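Local coordinates for protein endolysin (Escherichia coli O157 typing phage 15, PDB 7M5I) that probably degrades the peptidoglycan of the bacterial host as a muramidase, cutting its beta-1,4 glycan links so that new phage can escape by cell lysis, at residues 86-97 with 145-156. Sequence-based numbering, arbitrary orientation.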
ATOM      1  N   ASN A  86      10.181   8.257   5.362  1.00 26.74           N
ATOM      2  CA  ASN A  86       8.709   8.458   5.436  1.00 25.83           C
ATOM      3  C   ASN A  86       8.184   8.620   4.012  1.00 24.43           C
ATOM      4  O   ASN A  86       7.085   8.141   3.725  1.00 23.77           O
ATOM      5  CB  ASN A  86       8.325   9.609   6.362  1.00 26.31           C
ATOM      6  CG  ASN A  86       9.008  10.902   6.024  1.00 27.60           C
ATOM      7  OD1 ASN A  86      10.205  11.016   6.314  1.00 29.19           O
ATOM      8  ND2 ASN A  86       8.294  11.866   5.463  1.00 26.47           N
ATOM      9  N   GLU A  87       8.894   9.281   3.111  1.00 26.95           N
ATOM     10  CA  GLU A  87       8.464   9.356   1.699  1.00 26.97           C
ATOM     11  C   GLU A  87       8.404   7.944   1.110  1.00 27.01           C
ATOM     12  O   GLU A  87       7.361   7.588   0.469  1.00 26.28           O
ATOM     13  CB  GLU A  87       9.402  10.216   0.875  1.00 28.68           C
ATOM     14  CG  GLU A  87       9.271  11.698   1.149  1.00 30.17           C
ATOM     15  CD  GLU A  87      10.453  12.527   0.636  1.00 33.65           C
ATOM     16  OE1 GLU A  87      11.413  11.911   0.073  1.00 32.77           O
ATOM     17  OE2 GLU A  87      10.378  13.759   0.733  1.00 32.50           O
ATOM     18  N   PHE A  88       9.432   7.137   1.354  1.00 28.27           N
ATOM     19  CA  PHE A  88       9.483   5.734   0.857  1.00 28.01           C
ATOM     20  C   PHE A  88       8.310   4.951   1.465  1.00 26.61           C
ATOM     21  O   PHE A  88       7.570   4.258   0.686  1.00 26.53           O
ATOM     22  CB  PHE A  88      10.804   5.063   1.203  1.00 27.89           C
ATOM     23  CG  PHE A  88      10.941   3.717   0.553  1.00 28.99           C
ATOM     24  CD1 PHE A  88      11.192   3.608  -0.819  1.00 30.99           C
ATOM     25  CD2 PHE A  88      10.811   2.561   1.289  1.00 29.24           C
ATOM     26  CE1 PHE A  88      11.368   2.366  -1.416  1.00 31.60           C
ATOM     27  CE2 PHE A  88      10.991   1.318   0.691  1.00 30.25           C
ATOM     28  CZ  PHE A  88      11.245   1.233  -0.664  1.00 29.89           C
ATOM     29  N   ASP A  89       8.107   5.036   2.768  1.00 24.54           N
ATOM     30  CA  ASP A  89       7.009   4.296   3.433  1.00 24.90           C
ATOM     31  C   ASP A  89       5.663   4.632   2.777  1.00 25.32           C
ATOM     32  O   ASP A  89       4.835   3.686   2.501  1.00 22.82           O
ATOM     33  CB  ASP A  89       6.953   4.542   4.927  1.00 26.29           C
ATOM     34  CG  ASP A  89       8.093   3.974   5.739  1.00 27.43           C
ATOM     35  OD1 ASP A  89       8.803   3.043   5.256  1.00 27.47           O
ATOM     36  OD2 ASP A  89       8.261   4.482   6.907  1.00 27.33           O
ATOM     37  N   ALA A  90       5.392   5.911   2.575  1.00 23.89           N
ATOM     38  CA  ALA A  90       4.133   6.376   1.977  1.00 24.78           C
ATOM     39  C   ALA A  90       3.981   5.853   0.555  1.00 26.53           C
ATOM     40  O   ALA A  90       2.882   5.373   0.169  1.00 24.63           O
ATOM     41  CB  ALA A  90       4.012   7.863   2.027  1.00 25.56           C
ATOM     42  N   LEU A  91       5.027   5.954  -0.263  1.00 25.10           N
ATOM     43  CA  LEU A  91       4.962   5.489  -1.671  1.00 26.22           C
ATOM     44  C   LEU A  91       4.748   3.971  -1.699  1.00 25.86           C
ATOM     45  O   LEU A  91       3.941   3.534  -2.506  1.00 27.47           O
ATOM     46  CB  LEU A  91       6.267   5.860  -2.385  1.00 27.88           C
ATOM     47  CG  LEU A  91       6.471   7.367  -2.560  1.00 30.33           C
ATOM     48  CD1 LEU A  91       7.899   7.618  -3.047  1.00 33.09           C
ATOM     49  CD2 LEU A  91       5.480   7.985  -3.526  1.00 32.42           C
ATOM     50  N   VAL A  92       5.350   3.230  -0.789  1.00 24.21           N
ATOM     51  CA  VAL A  92       5.145   1.740  -0.764  1.00 25.42           C
ATOM     52  C   VAL A  92       3.711   1.446  -0.327  1.00 24.72           C
ATOM     53  O   VAL A  92       3.036   0.689  -1.025  1.00 25.82           O
ATOM     54  CB  VAL A  92       6.164   1.032   0.144  1.00 24.63           C
ATOM     55  CG1 VAL A  92       5.816  -0.447   0.355  1.00 24.04           C
ATOM     56  CG2 VAL A  92       7.554   1.124  -0.471  1.00 26.39           C
ATOM     57  N   SER A  93       3.231   2.093   0.745  1.00 23.75           N
ATOM     58  CA  SER A  93       1.806   1.924   1.182  1.00 24.04           C
ATOM     59  C   SER A  93       0.840   2.162   0.003  1.00 25.76           C
ATOM     60  O   SER A  93      -0.069   1.327  -0.252  1.00 24.71           O
ATOM     61  CB  SER A  93       1.490   2.775   2.345  1.00 25.18           C
ATOM     62  OG  SER A  93       0.148   2.551   2.764  1.00 24.39           O
ATOM     63  N   GLU A  94       0.971   3.250  -0.718  1.00 24.55           N
ATOM     64  CA  GLU A  94       0.040   3.591  -1.809  1.00 26.26           C
ATOM     65  C   GLU A  94       0.200   2.592  -2.961  1.00 27.18           C
ATOM     66  O   GLU A  94      -0.866   2.130  -3.523  1.00 27.93           O
ATOM     67  CB  GLU A  94       0.206   5.028  -2.285  1.00 26.08           C
ATOM     68  CG  GLU A  94      -0.756   5.370  -3.401  1.00 25.98           C
ATOM     69  CD  GLU A  94      -1.209   6.790  -3.544  1.00 28.88           C
ATOM     70  OE1 GLU A  94      -1.980   7.099  -4.497  1.00 28.72           O
ATOM     71  OE2 GLU A  94      -0.863   7.597  -2.672  1.00 30.94           O
ATOM     72  N   THR A  95       1.444   2.242  -3.311  1.00 26.50           N
ATOM     73  CA  THR A  95       1.687   1.306  -4.430  1.00 28.69           C
ATOM     74  C   THR A  95       1.095  -0.074  -4.077  1.00 29.46           C
ATOM     75  O   THR A  95       0.567  -0.735  -4.979  1.00 29.41           O
ATOM     76  CB  THR A  95       3.193   1.192  -4.737  1.00 31.05           C
ATOM     77  OG1 THR A  95       3.667   2.503  -5.002  1.00 29.51           O
ATOM     78  CG2 THR A  95       3.473   0.302  -5.919  1.00 32.06           C
ATOM     79  N   TYR A  96       1.179  -0.472  -2.821  1.00 28.30           N
ATOM     80  CA  TYR A  96       0.637  -1.755  -2.341  1.00 28.64           C
ATOM     81  C   TYR A  96      -0.875  -1.827  -2.593  1.00 31.52           C
ATOM     82  O   TYR A  96      -1.440  -2.931  -2.798  1.00 30.70           O
ATOM     83  CB  TYR A  96       0.956  -1.929  -0.860  1.00 28.94           C
ATOM     84  CG  TYR A  96       0.605  -3.314  -0.380  1.00 32.38           C
ATOM     85  CD1 TYR A  96       1.195  -4.403  -1.008  1.00 35.40           C
ATOM     86  CD2 TYR A  96      -0.293  -3.555   0.638  1.00 33.81           C
ATOM     87  CE1 TYR A  96       0.913  -5.698  -0.615  1.00 41.66           C
ATOM     88  CE2 TYR A  96      -0.589  -4.844   1.054  1.00 33.58           C
ATOM     89  CZ  TYR A  96       0.022  -5.921   0.430  1.00 39.11           C
ATOM     90  OH  TYR A  96      -0.274  -7.232   0.692  1.00 38.03           O
ATOM     91  N   ASN A  97      -1.537  -0.679  -2.613  1.00 29.11           N
ATOM     92  CA  ASN A  97      -3.000  -0.576  -2.836  1.00 31.04           C
ATOM     93  C   ASN A  97      -3.293  -0.402  -4.318  1.00 32.20           C
ATOM     94  O   ASN A  97      -4.188  -1.098  -4.858  1.00 31.31           O
ATOM     95  CB  ASN A  97      -3.544   0.536  -1.936  1.00 30.66           C
ATOM     96  CG  ASN A  97      -5.019   0.805  -2.128  1.00 34.27           C
ATOM     97  OD1 ASN A  97      -5.402   1.887  -2.511  1.00 33.75           O
ATOM     98  ND2 ASN A  97      -5.833  -0.236  -1.980  1.00 36.07           N
ATOM     99  N   ARG A 145      -7.538   6.805   3.397  1.00 23.22           N
ATOM    100  CA  ARG A 145      -6.221   6.174   3.293  1.00 22.26           C
ATOM    101  C   ARG A 145      -5.287   7.121   2.557  1.00 21.72           C
ATOM    102  O   ARG A 145      -4.140   7.294   3.049  1.00 23.46           O
ATOM    103  CB  ARG A 145      -6.312   4.821   2.603  1.00 22.32           C
ATOM    104  CG  ARG A 145      -4.957   4.162   2.432  1.00 22.08           C
ATOM    105  CD  ARG A 145      -5.079   2.744   1.892  1.00 25.07           C
ATOM    106  NE  ARG A 145      -3.776   2.147   1.727  1.00 25.41           N
ATOM    107  CZ  ARG A 145      -3.566   0.843   1.672  1.00 29.38           C
ATOM    108  NH1 ARG A 145      -4.596  -0.001   1.754  1.00 25.01           N
ATOM    109  NH2 ARG A 145      -2.336   0.380   1.538  1.00 27.42           N
ATOM    110  N   ARG A 146      -5.740   7.742   1.469  1.00 21.79           N
ATOM    111  CA  ARG A 146      -4.864   8.655   0.691  1.00 23.60           C
ATOM    112  C   ARG A 146      -4.438   9.848   1.563  1.00 24.38           C
ATOM    113  O   ARG A 146      -3.213  10.230   1.493  1.00 23.35           O
ATOM    114  CB  ARG A 146      -5.541   9.130  -0.582  1.00 25.52           C
ATOM    115  CG  ARG A 146      -5.769   8.047  -1.626  1.00 26.58           C
ATOM    116  CD  ARG A 146      -4.578   7.480  -2.327  1.00 26.96           C
ATOM    117  NE  ARG A 146      -4.053   6.305  -1.704  1.00 26.32           N
ATOM    118  CZ  ARG A 146      -4.407   5.040  -1.977  1.00 27.85           C
ATOM    119  NH1 ARG A 146      -3.896   4.062  -1.264  1.00 26.25           N
ATOM    120  NH2 ARG A 146      -5.350   4.762  -2.871  1.00 27.50           N
ATOM    121  N   ARG A 147      -5.357  10.436   2.312  1.00 24.20           N
ATOM    122  CA  ARG A 147      -4.953  11.601   3.140  1.00 26.12           C
ATOM    123  C   ARG A 147      -3.935  11.145   4.217  1.00 25.01           C
ATOM    124  O   ARG A 147      -2.941  11.906   4.473  1.00 23.54           O
ATOM    125  CB  ARG A 147      -6.123  12.418   3.645  1.00 27.61           C
ATOM    126  CG  ARG A 147      -6.935  11.717   4.675  1.00 29.50           C
ATOM    127  CD  ARG A 147      -6.645  12.232   6.069  1.00 30.69           C
ATOM    128  NE  ARG A 147      -7.439  11.432   6.970  1.00 29.71           N
ATOM    129  CZ  ARG A 147      -7.353  11.481   8.296  1.00 29.43           C
ATOM    130  NH1 ARG A 147      -6.560  12.390   8.838  1.00 27.67           N
ATOM    131  NH2 ARG A 147      -8.098  10.711   9.055  1.00 28.96           N
ATOM    132  N   MET A 148      -4.107   9.964   4.825  1.00 23.10           N
ATOM    133  CA  MET A 148      -3.131   9.480   5.831  1.00 22.80           C
ATOM    134  C   MET A 148      -1.772   9.145   5.173  1.00 23.82           C
ATOM    135  O   MET A 148      -0.731   9.415   5.790  1.00 22.68           O
ATOM    136  CB  MET A 148      -3.731   8.296   6.584  1.00 24.38           C
ATOM    137  CG  MET A 148      -4.859   8.721   7.480  1.00 26.10           C
ATOM    138  SD  MET A 148      -5.373   7.322   8.500  1.00 28.46           S
ATOM    139  CE  MET A 148      -6.415   8.088   9.738  1.00 40.75           C
ATOM    140  N   GLU A 149      -1.761   8.639   3.950  1.00 22.47           N
ATOM    141  CA  GLU A 149      -0.481   8.350   3.243  1.00 23.25           C
ATOM    142  C   GLU A 149       0.190   9.693   2.890  1.00 24.68           C
ATOM    143  O   GLU A 149       1.435   9.770   3.064  1.00 24.19           O
ATOM    144  CB  GLU A 149      -0.696   7.470   2.014  1.00 22.50           C
ATOM    145  CG  GLU A 149      -1.019   6.009   2.362  1.00 22.17           C
ATOM    146  CD  GLU A 149      -1.636   5.165   1.251  1.00 23.70           C
ATOM    147  OE1 GLU A 149      -2.127   5.765   0.243  1.00 27.06           O
ATOM    148  OE2 GLU A 149      -1.573   3.911   1.384  1.00 25.07           O
ATOM    149  N   ALA A 150      -0.551  10.714   2.476  1.00 24.13           N
ATOM    150  CA  ALA A 150       0.039  12.070   2.236  1.00 25.26           C
ATOM    151  C   ALA A 150       0.655  12.632   3.528  1.00 25.53           C
ATOM    152  O   ALA A 150       1.744  13.274   3.466  1.00 27.20           O
ATOM    153  CB  ALA A 150      -1.012  12.994   1.671  1.00 27.01           C
ATOM    154  N   ASP A 151       0.009  12.423   4.687  1.00 23.82           N
ATOM    155  CA  ASP A 151       0.579  12.874   5.983  1.00 25.82           C
ATOM    156  C   ASP A 151       1.914  12.159   6.256  1.00 25.75           C
ATOM    157  O   ASP A 151       2.866  12.809   6.814  1.00 25.66           O
ATOM    158  CB  ASP A 151      -0.419  12.677   7.122  1.00 27.19           C
ATOM    159  CG  ASP A 151      -1.621  13.609   7.102  1.00 29.99           C
ATOM    160  OD1 ASP A 151      -1.515  14.678   6.485  1.00 32.52           O
ATOM    161  OD2 ASP A 151      -2.676  13.237   7.704  1.00 33.20           O
ATOM    162  N   ILE A 152       2.024  10.869   5.947  1.00 24.64           N
ATOM    163  CA  ILE A 152       3.323  10.151   6.149  1.00 23.56           C
ATOM    164  C   ILE A 152       4.342  10.823   5.215  1.00 25.41           C
ATOM    165  O   ILE A 152       5.426  11.165   5.671  1.00 25.38           O
ATOM    166  CB  ILE A 152       3.198   8.645   5.837  1.00 24.42           C
ATOM    167  CG1 ILE A 152       2.219   7.954   6.796  1.00 23.91           C
ATOM    168  CG2 ILE A 152       4.553   7.979   5.862  1.00 23.50           C
ATOM    169  CD1 ILE A 152       1.888   6.525   6.415  1.00 24.72           C
ATOM    170  N   TYR A 153       3.980  10.978   3.941  1.00 25.22           N
ATOM    171  CA  TYR A 153       4.909  11.393   2.862  1.00 25.58           C
ATOM    172  C   TYR A 153       5.464  12.790   3.234  1.00 27.48           C
ATOM    173  O   TYR A 153       6.714  13.029   3.139  1.00 26.46           O
ATOM    174  CB  TYR A 153       4.190  11.401   1.514  1.00 26.73           C
ATOM    175  CG  TYR A 153       5.062  11.907   0.386  1.00 26.99           C
ATOM    176  CD1 TYR A 153       5.104  13.262   0.105  1.00 28.71           C
ATOM    177  CD2 TYR A 153       5.850  11.050  -0.361  1.00 26.54           C
ATOM    178  CE1 TYR A 153       5.924  13.753  -0.895  1.00 29.74           C
ATOM    179  CE2 TYR A 153       6.692  11.525  -1.350  1.00 27.64           C
ATOM    180  CZ  TYR A 153       6.744  12.886  -1.616  1.00 29.11           C
ATOM    181  OH  TYR A 153       7.534  13.397  -2.640  1.00 30.13           O
ATOM    182  N   LEU A 154       4.585  13.736   3.567  1.00 26.79           N
ATOM    183  CA  LEU A 154       5.021  15.156   3.774  1.00 30.48           C
ATOM    184  C   LEU A 154       5.569  15.384   5.160  1.00 31.00           C
ATOM    185  O   LEU A 154       6.604  16.088   5.263  1.00 29.65           O
ATOM    186  CB  LEU A 154       3.828  16.089   3.590  1.00 31.58           C
ATOM    187  CG  LEU A 154       3.359  16.286   2.161  1.00 34.94           C
ATOM    188  CD1 LEU A 154       2.041  17.062   2.178  1.00 37.45           C
ATOM    189  CD2 LEU A 154       4.460  16.972   1.337  1.00 37.26           C
ATOM    190  N   ASP A 155       4.891  14.901   6.190  1.00 27.86           N
ATOM    191  CA  ASP A 155       5.128  15.323   7.592  1.00 30.58           C
ATOM    192  C   ASP A 155       5.700  14.206   8.470  1.00 29.57           C
ATOM    193  O   ASP A 155       5.934  14.495   9.633  1.00 27.87           O
ATOM    194  CB  ASP A 155       3.830  15.848   8.221  1.00 32.86           C
ATOM    195  CG  ASP A 155       3.201  16.990   7.443  1.00 34.95           C
ATOM    196  OD1 ASP A 155       3.918  17.788   6.817  1.00 36.91           O
ATOM    197  OD2 ASP A 155       1.963  17.060   7.446  1.00 39.61           O
ATOM    198  N   SER A 156       5.890  12.985   7.963  1.00 27.83           N
ATOM    199  CA  SER A 156       6.340  11.848   8.780  1.00 27.01           C
ATOM    200  C   SER A 156       5.368  11.620   9.954  1.00 28.21           C
ATOM    201  O   SER A 156       5.763  11.266  11.065  1.00 27.83           O
ATOM    202  CB  SER A 156       7.835  12.065   9.198  1.00 29.60           C
ATOM    203  OG  SER A 156       8.376  10.800   9.576  1.00 31.10           O
TER
HETATM  204  O   HOH W   1       8.509  14.800   2.082  1.00 32.88           O
HETATM  205  O   HOH W   2      -4.188  -2.477  -0.163  1.00 43.03           O
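Glu149, its CG beside the backbone N (chi1 -73°) and its chain extended, and Ser93, its OG anti to its own nitrogen (chi1 -178°), send oxygens into the seam between two nearly antiparallel helices of the phage-lysozyme fold of glycosyl hydrolase family 24. There Ser93 OG donates to Glu149 OE2 on its anti side at 2.6 Å. Arg145 brings NE to Glu149 OE2 from above the carboxylate plane, at 2.8 Å, and lays one guanidinium face against Asn97 CB. Arg145 NH1 also makes a weak, long ion pair with Glu21, predicted to be a catalytic proton donor/acceptor, so the network borders the probable active site. Arg146 turns its NE and NH1 side-on to Glu149 OE1, while the Glu94 carboxylate stacks over its guanidinium, pairing charges without an N-H pointing at it; both arginines probably offset the two neighbouring acids. Ala90, small enough to fit between the backbones, sets its CB against Tyr153 CB at 3.6 Å and against Ile152 CG2. Glu87 CG lies over a face of the Tyr153 ring in a CH-pi contact, whereas its carboxylate pairs with Lys117 and the tyrosine hydroxyl bonds His112. Asn86 ND2 reaches Ile152 O in the carbonyl plane at 3.0 Å, joining the helix bond from Ser156 N. At the other end of the seam Arg146, whose NH2 also bonds Trp127 O, grips Asn97 OD1 end-on, NH2 in the carbonyl plane and NH1 above it, each at 2.9 Å.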